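Local coordinates for protein bradavidin 2 (Bradyrhizobium japonicum, PDB 4GGR) that probably binds biotin, as a secreted member of the avidin family built on an antiparallel beta barrel, at residues Gly32-Thr37 and Gly56-Thr61; Gly84-Thr89 and Gly108-Arg113. All coordinates share one frame; numbering follows the deposited sequence.

Interaction 1: residues Gly32-Thr37 and Gly56-Thr61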
ATOM      1  N   GLY A  32      -5.565  11.250  11.694  1.00 50.79           N
ATOM      2  CA  GLY A  32      -6.113   9.989  11.243  1.00 49.62           C
ATOM      3  C   GLY A  32      -6.104   9.773   9.746  1.00 48.79           C
ATOM      4  O   GLY A  32      -6.601   8.754   9.273  1.00 49.23           O
ATOM      5  N   THR A  33      -5.532  10.719   9.005  1.00 47.38           N
ATOM      6  CA  THR A  33      -5.514  10.654   7.541  1.00 46.21           C
ATOM      7  C   THR A  33      -4.068  10.552   7.060  1.00 44.86           C
ATOM      8  O   THR A  33      -3.321  11.519   7.157  1.00 45.02           O
ATOM      9  CB  THR A  33      -6.157  11.910   6.942  1.00 46.46           C
ATOM     10  OG1 THR A  33      -5.412  13.048   7.370  1.00 47.35           O
ATOM     11  CG2 THR A  33      -7.606  12.060   7.413  1.00 46.35           C
ATOM     12  N   ILE A  34      -3.663   9.387   6.558  1.00 42.75           N
ATOM     13  CA  ILE A  34      -2.260   9.176   6.234  1.00 41.36           C
ATOM     14  C   ILE A  34      -1.969   9.712   4.854  1.00 40.60           C
ATOM     15  O   ILE A  34      -2.801   9.618   3.959  1.00 40.29           O
ATOM     16  CB  ILE A  34      -1.769   7.662   6.331  1.00 41.48           C
ATOM     17  CG1 ILE A  34      -1.377   7.094   4.967  1.00 41.77           C
ATOM     18  CG2 ILE A  34      -2.756   6.752   7.064  1.00 40.80           C
ATOM     19  CD1 ILE A  34      -0.041   6.433   4.979  1.00 45.72           C
ATOM     20  N   GLN A  35      -0.790  10.288   4.673  1.00 39.26           N
ATOM     21  CA  GLN A  35      -0.374  10.658   3.337  1.00 38.40           C
ATOM     22  C   GLN A  35       1.005  10.078   3.111  1.00 35.68           C
ATOM     23  O   GLN A  35       1.880  10.128   3.976  1.00 35.23           O
ATOM     24  CB  GLN A  35      -0.499  12.161   3.096  1.00 38.55           C
ATOM     25  CG  GLN A  35       0.754  12.996   3.225  1.00 41.93           C
ATOM     26  CD  GLN A  35       0.489  14.505   3.016  1.00 42.15           C
ATOM     27  OE1 GLN A  35      -0.655  14.935   2.794  1.00 47.42           O
ATOM     28  NE2 GLN A  35       1.555  15.311   3.098  1.00 47.26           N
ATOM     29  N   GLY A  36       1.184   9.474   1.959  1.00 33.29           N
ATOM     30  CA  GLY A  36       2.359   8.679   1.779  1.00 30.79           C
ATOM     31  C   GLY A  36       2.733   8.616   0.332  1.00 29.79           C
ATOM     32  O   GLY A  36       2.059   9.193  -0.528  1.00 27.54           O
ATOM     33  N   THR A  37       3.807   7.884   0.069  1.00 27.91           N
ATOM     34  CA  THR A  37       4.216   7.578  -1.283  1.00 28.09           C
ATOM     35  C   THR A  37       4.515   6.098  -1.295  1.00 28.24           C
ATOM     36  O   THR A  37       5.122   5.603  -0.351  1.00 27.91           O
ATOM     37  CB  THR A  37       5.475   8.360  -1.655  1.00 28.53           C
ATOM     38  OG1 THR A  37       5.165   9.755  -1.644  1.00 30.43           O
ATOM     39  CG2 THR A  37       5.897   8.021  -3.029  1.00 26.80           C
ATOM     40  N   GLY A  56      -5.035   7.294   2.940  1.00 32.49           N
ATOM     41  CA  GLY A  56      -5.853   6.423   3.749  1.00 34.15           C
ATOM     42  C   GLY A  56      -6.122   6.952   5.121  1.00 35.83           C
ATOM     43  O   GLY A  56      -5.994   8.150   5.389  1.00 35.52           O
ATOM     44  N   SER A  57      -6.507   6.046   6.001  1.00 37.41           N
ATOM     45  CA  SER A  57      -6.891   6.436   7.329  1.00 39.32           C
ATOM     46  C   SER A  57      -6.343   5.476   8.347  1.00 40.59           C
ATOM     47  O   SER A  57      -6.201   4.283   8.073  1.00 40.59           O
ATOM     48  CB  SER A  57      -8.406   6.482   7.410  1.00 39.43           C
ATOM     49  OG  SER A  57      -8.903   7.340   6.387  1.00 41.37           O
ATOM     50  N   VAL A  58      -6.024   6.020   9.511  1.00 42.56           N
ATOM     51  CA  VAL A  58      -5.552   5.256  10.646  1.00 44.69           C
ATOM     52  C   VAL A  58      -6.498   5.561  11.808  1.00 46.35           C
ATOM     53  O   VAL A  58      -7.043   6.661  11.905  1.00 47.44           O
ATOM     54  CB  VAL A  58      -4.050   5.593  10.964  1.00 44.73           C
ATOM     55  CG1 VAL A  58      -3.844   7.093  11.200  1.00 45.21           C
ATOM     56  CG2 VAL A  58      -3.525   4.780  12.131  1.00 44.35           C
ATOM     57  N   SER A  59      -6.736   4.579  12.661  1.00 47.95           N
ATOM     58  CA  SER A  59      -7.548   4.784  13.853  1.00 49.89           C
ATOM     59  C   SER A  59      -7.343   3.634  14.844  1.00 50.89           C
ATOM     60  O   SER A  59      -6.575   2.694  14.555  1.00 51.45           O
ATOM     61  CB  SER A  59      -9.034   4.924  13.485  1.00 50.07           C
ATOM     62  OG  SER A  59      -9.616   3.663  13.182  1.00 52.16           O
ATOM     63  N   PRO A  60      -8.016   3.709  16.023  1.00 51.47           N
ATOM     64  CA  PRO A  60      -8.115   2.615  16.991  1.00 50.96           C
ATOM     65  C   PRO A  60      -8.235   1.255  16.294  1.00 50.74           C
ATOM     66  O   PRO A  60      -7.378   0.389  16.492  1.00 51.29           O
ATOM     67  CB  PRO A  60      -9.416   2.934  17.748  1.00 51.24           C
ATOM     68  CG  PRO A  60      -9.951   4.274  17.139  1.00 52.01           C
ATOM     69  CD  PRO A  60      -8.757   4.896  16.490  1.00 51.49           C
ATOM     70  N   THR A  61      -9.267   1.100  15.462  1.00 49.79           N
ATOM     71  CA  THR A  61      -9.557  -0.125  14.694  1.00 49.00           C
ATOM     72  C   THR A  61      -8.465  -0.667  13.731  1.00 47.70           C
ATOM     73  O   THR A  61      -8.560  -1.818  13.255  1.00 48.71           O
ATOM     74  CB  THR A  61     -10.863   0.074  13.908  1.00 49.20           C
ATOM     75  OG1 THR A  61     -11.953   0.001  14.829  1.00 50.67           O
ATOM     76  CG2 THR A  61     -11.051  -1.003  12.830  1.00 49.42           C
TER
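Ile34 lies over the backbone of Gly56 where the strands 33-39 and 51-59, a beta hairpin of the avidin barrel, pair antiparallel with a strong twist; the short segments meet at 131°. Its CG2 comes to 3.9 Å from Gly56 C, and Gly56 puts no side chain on this face, so the methyl meets bare backbone. The same methyl approaches Val58 CB at 4.3 Å, while Leu10 and Ile26 also touch Ile34. Val58 meets the other strand through CG1, which a chi1 of 56° places between its own backbone N and carbonyl carbon, 3.7 Å from Gly32 CA. Glycine suits position 32 because the backbone has a positive phi and because a beta carbon there would press on Val58 O. On the other face of the sheet Thr33 and Ser57 form a non-hydrogen-bonded pair, small polar residues suited to this more exposed side. The Gly56 carbonyl accepts from Ile34 N at 2.9 Å. Gly32 O receives the Val58 N-H, with N 2.8 Å from it, and also the Ser57 CA-H, with CA 3.0 Å from that oxygen.

Interaction 2: residues Gly84-Thr89 and Gly108-Arg113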
ATOM      1  N   GLY A  84       4.254  -2.830  16.845  1.00 39.85           N
ATOM      2  CA  GLY A  84       5.648  -2.460  16.983  1.00 39.08           C
ATOM      3  C   GLY A  84       6.211  -1.979  15.668  1.00 38.26           C
ATOM      4  O   GLY A  84       5.799  -0.947  15.118  1.00 38.61           O
ATOM      5  N   SER A  85       7.150  -2.762  15.167  1.00 37.64           N
ATOM      6  CA  SER A  85       7.913  -2.470  13.979  1.00 36.97           C
ATOM      7  C   SER A  85       7.287  -3.123  12.721  1.00 35.58           C
ATOM      8  O   SER A  85       7.845  -3.022  11.636  1.00 35.24           O
ATOM      9  CB  SER A  85       9.333  -3.019  14.226  1.00 37.96           C
ATOM     10  OG  SER A  85      10.207  -2.860  13.121  1.00 41.27           O
ATOM     11  N   GLN A  86       6.142  -3.793  12.871  1.00 33.90           N
ATOM     12  CA  GLN A  86       5.544  -4.580  11.793  1.00 32.63           C
ATOM     13  C   GLN A  86       4.109  -4.171  11.563  1.00 31.19           C
ATOM     14  O   GLN A  86       3.430  -3.821  12.505  1.00 29.50           O
ATOM     15  CB  GLN A  86       5.621  -6.080  12.090  1.00 33.49           C
ATOM     16  CG  GLN A  86       7.095  -6.580  12.141  1.00 37.33           C
ATOM     17  CD  GLN A  86       7.330  -7.930  11.507  1.00 43.70           C
ATOM     18  OE1 GLN A  86       6.512  -8.844  11.610  1.00 47.80           O
ATOM     19  NE2 GLN A  86       8.471  -8.073  10.852  1.00 46.89           N
ATOM     20  N   MET A  87       3.676  -4.232  10.305  1.00 29.79           N
ATOM     21  CA  MET A  87       2.332  -3.844   9.895  1.00 30.63           C
ATOM     22  C   MET A  87       1.778  -4.938   8.997  1.00 29.40           C
ATOM     23  O   MET A  87       2.006  -4.930   7.785  1.00 30.46           O
ATOM     24  CB  MET A  87       2.390  -2.523   9.118  1.00 30.14           C
ATOM     25  CG  MET A  87       1.069  -2.023   8.543  1.00 29.86           C
ATOM     26  SD  MET A  87       1.332  -0.672   7.332  1.00 32.54           S
ATOM     27  CE  MET A  87       2.456   0.447   8.123  1.00 31.85           C
ATOM     28  N   PRO A  88       1.066  -5.902   9.585  1.00 28.73           N
ATOM     29  CA  PRO A  88       0.497  -6.964   8.771  1.00 27.16           C
ATOM     30  C   PRO A  88      -0.743  -6.425   8.077  1.00 27.00           C
ATOM     31  O   PRO A  88      -1.484  -5.652   8.665  1.00 25.54           O
ATOM     32  CB  PRO A  88       0.113  -8.029   9.807  1.00 27.72           C
ATOM     33  CG  PRO A  88      -0.176  -7.261  11.038  1.00 27.59           C
ATOM     34  CD  PRO A  88       0.753  -6.056  11.015  1.00 28.86           C
ATOM     35  N   THR A  89      -0.954  -6.827   6.829  1.00 26.59           N
ATOM     36  CA  THR A  89      -2.080  -6.314   6.053  1.00 25.94           C
ATOM     37  C   THR A  89      -2.677  -7.413   5.196  1.00 25.91           C
ATOM     38  O   THR A  89      -2.010  -8.435   4.857  1.00 24.64           O
ATOM     39  CB  THR A  89      -1.622  -5.177   5.056  1.00 25.40           C
ATOM     40  OG1 THR A  89      -0.571  -5.672   4.202  1.00 27.78           O
ATOM     41  CG2 THR A  89      -1.092  -4.000   5.760  1.00 20.94           C
ATOM     42  N   GLY A 108      -1.956 -11.098   1.160  1.00 27.06           N
ATOM     43  CA  GLY A 108      -1.534 -10.528   2.438  1.00 27.57           C
ATOM     44  C   GLY A 108      -0.144  -9.929   2.262  1.00 28.29           C
ATOM     45  O   GLY A 108       0.565 -10.283   1.334  1.00 29.46           O
ATOM     46  N   ASP A 109       0.217  -8.997   3.135  1.00 28.50           N
ATOM     47  CA  ASP A 109       1.529  -8.331   3.138  1.00 28.60           C
ATOM     48  C   ASP A 109       1.864  -8.086   4.592  1.00 27.58           C
ATOM     49  O   ASP A 109       0.971  -7.842   5.397  1.00 28.08           O
ATOM     50  CB  ASP A 109       1.468  -6.965   2.439  1.00 29.15           C
ATOM     51  CG  ASP A 109       1.853  -7.022   0.983  1.00 31.63           C
ATOM     52  OD1 ASP A 109       2.587  -7.969   0.552  1.00 36.09           O
ATOM     53  OD2 ASP A 109       1.457  -6.082   0.255  1.00 27.47           O
ATOM     54  N   ILE A 110       3.144  -8.186   4.928  1.00 26.94           N
ATOM     55  CA  ILE A 110       3.657  -7.671   6.190  1.00 26.52           C
ATOM     56  C   ILE A 110       4.751  -6.668   5.814  1.00 26.77           C
ATOM     57  O   ILE A 110       5.728  -7.039   5.144  1.00 25.10           O
ATOM     58  CB  ILE A 110       4.259  -8.776   7.073  1.00 26.45           C
ATOM     59  CG1 ILE A 110       3.213  -9.839   7.419  1.00 27.46           C
ATOM     60  CG2 ILE A 110       4.839  -8.173   8.360  1.00 27.52           C
ATOM     61  CD1 ILE A 110       3.779 -10.952   8.319  1.00 28.17           C
ATOM     62  N   PHE A 111       4.521  -5.400   6.176  1.00 25.81           N
ATOM     63  CA  PHE A 111       5.451  -4.273   5.990  1.00 25.76           C
ATOM     64  C   PHE A 111       6.220  -4.184   7.286  1.00 26.87           C
ATOM     65  O   PHE A 111       5.647  -4.331   8.348  1.00 26.22           O
ATOM     66  CB  PHE A 111       4.669  -2.953   5.785  1.00 23.72           C
ATOM     67  CG  PHE A 111       4.036  -2.839   4.431  1.00 22.49           C
ATOM     68  CD1 PHE A 111       2.786  -3.406   4.183  1.00 22.89           C
ATOM     69  CD2 PHE A 111       4.701  -2.230   3.398  1.00 23.08           C
ATOM     70  CE1 PHE A 111       2.206  -3.332   2.890  1.00 20.75           C
ATOM     71  CE2 PHE A 111       4.137  -2.124   2.113  1.00 20.80           C
ATOM     72  CZ  PHE A 111       2.874  -2.680   1.866  1.00 22.11           C
ATOM     73  N   THR A 112       7.522  -3.990   7.212  1.00 27.99           N
ATOM     74  CA  THR A 112       8.255  -3.789   8.446  1.00 29.17           C
ATOM     75  C   THR A 112       9.000  -2.491   8.335  1.00 29.06           C
ATOM     76  O   THR A 112       9.492  -2.132   7.257  1.00 27.49           O
ATOM     77  CB  THR A 112       9.221  -4.934   8.725  1.00 30.03           C
ATOM     78  OG1 THR A 112      10.225  -4.911   7.730  1.00 34.66           O
ATOM     79  CG2 THR A 112       8.543  -6.239   8.618  1.00 29.67           C
ATOM     80  N   ARG A 113       9.026  -1.760   9.443  1.00 29.31           N
ATOM     81  CA  ARG A 113       9.646  -0.467   9.478  1.00 30.72           C
ATOM     82  C   ARG A 113      11.146  -0.579   9.229  1.00 31.50           C
ATOM     83  O   ARG A 113      11.835  -1.448   9.777  1.00 31.80           O
ATOM     84  CB  ARG A 113       9.302   0.225  10.804  1.00 31.12           C
ATOM     85  CG  ARG A 113      10.103   1.446  11.088  1.00 33.92           C
ATOM     86  CD  ARG A 113       9.274   2.657  11.095  1.00 36.20           C
ATOM     87  NE  ARG A 113       9.013   3.082  12.453  1.00 42.33           N
ATOM     88  CZ  ARG A 113       9.322   4.272  12.958  1.00 40.75           C
ATOM     89  NH1 ARG A 113       9.925   5.203  12.235  1.00 43.05           N
ATOM     90  NH2 ARG A 113       9.019   4.524  14.208  1.00 41.77           N
TER
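From Ser85 facing Arg113 to Thr89 facing Asp109 the strands run antiparallel, 167° between their directions, with five backbone hydrogen bonds: two each within the pairs Met87-Phe111 and Thr89-Asp109, and one from Arg113 N to Ser85 O. Pro88, which has no N-H to give, fits a non-hydrogen-bonded pair with Ile110, and its CB meets Ile110 CG1 at 4.3 Å. On the same face Gln86 lies alongside Thr112, its CG 3.8 Å from Thr112 CG2; the position of its amide end is doubtful. The other face is buried. Here Met87, its CG trans to the backbone N (chi1 176°) and its chain bent only at the last torsion, makes a Met-aromatic contact, SD 5.1 Å from the centroid of the Phe111 ring, the polarisable sulfur approaching obliquely, 43° off the ring normal; Trp78 packs edge-to-face with that ring. Thr89 OG1 sits at the ring's edge, 3.9 Å from CE1 of Phe111. It also donates to Asp109 O at 2.9 Å, from above the carbonyl plane, while Thr89 N reaches that oxygen at 2.6 Å, so one residue grips it twice. A valine here would probably leave Asp109 O with the backbone bond alone from this residue, holding the aspartate less firmly. The Asp109 carboxylate turns away to Trp78 NE1 and, through OD1, to a salt bridge with Arg20. Asp109 is a biotin-binding residue, which places this hairpin at the ligand site of the avidin barrel.

Interactions 1 and 2 tie together two pairs of sequence-adjacent strands in one closed barrel, the third with the fourth and the seventh with the eighth. Their centres are 15 Å apart and their nearest atoms about 7 Å, so they do not touch. Interaction 2 belongs to the biotin site: the side chain of Asp109 is about 3 Å from that of Asn18 and about 8 Å from that of Asn40, both biotin-binding residues. Interaction 1 lies away from the site, although its strand 33-39 leads directly to Asn40. The barrel closes beside interaction 2, where Thr112 bonds to Lys17 through the backbone.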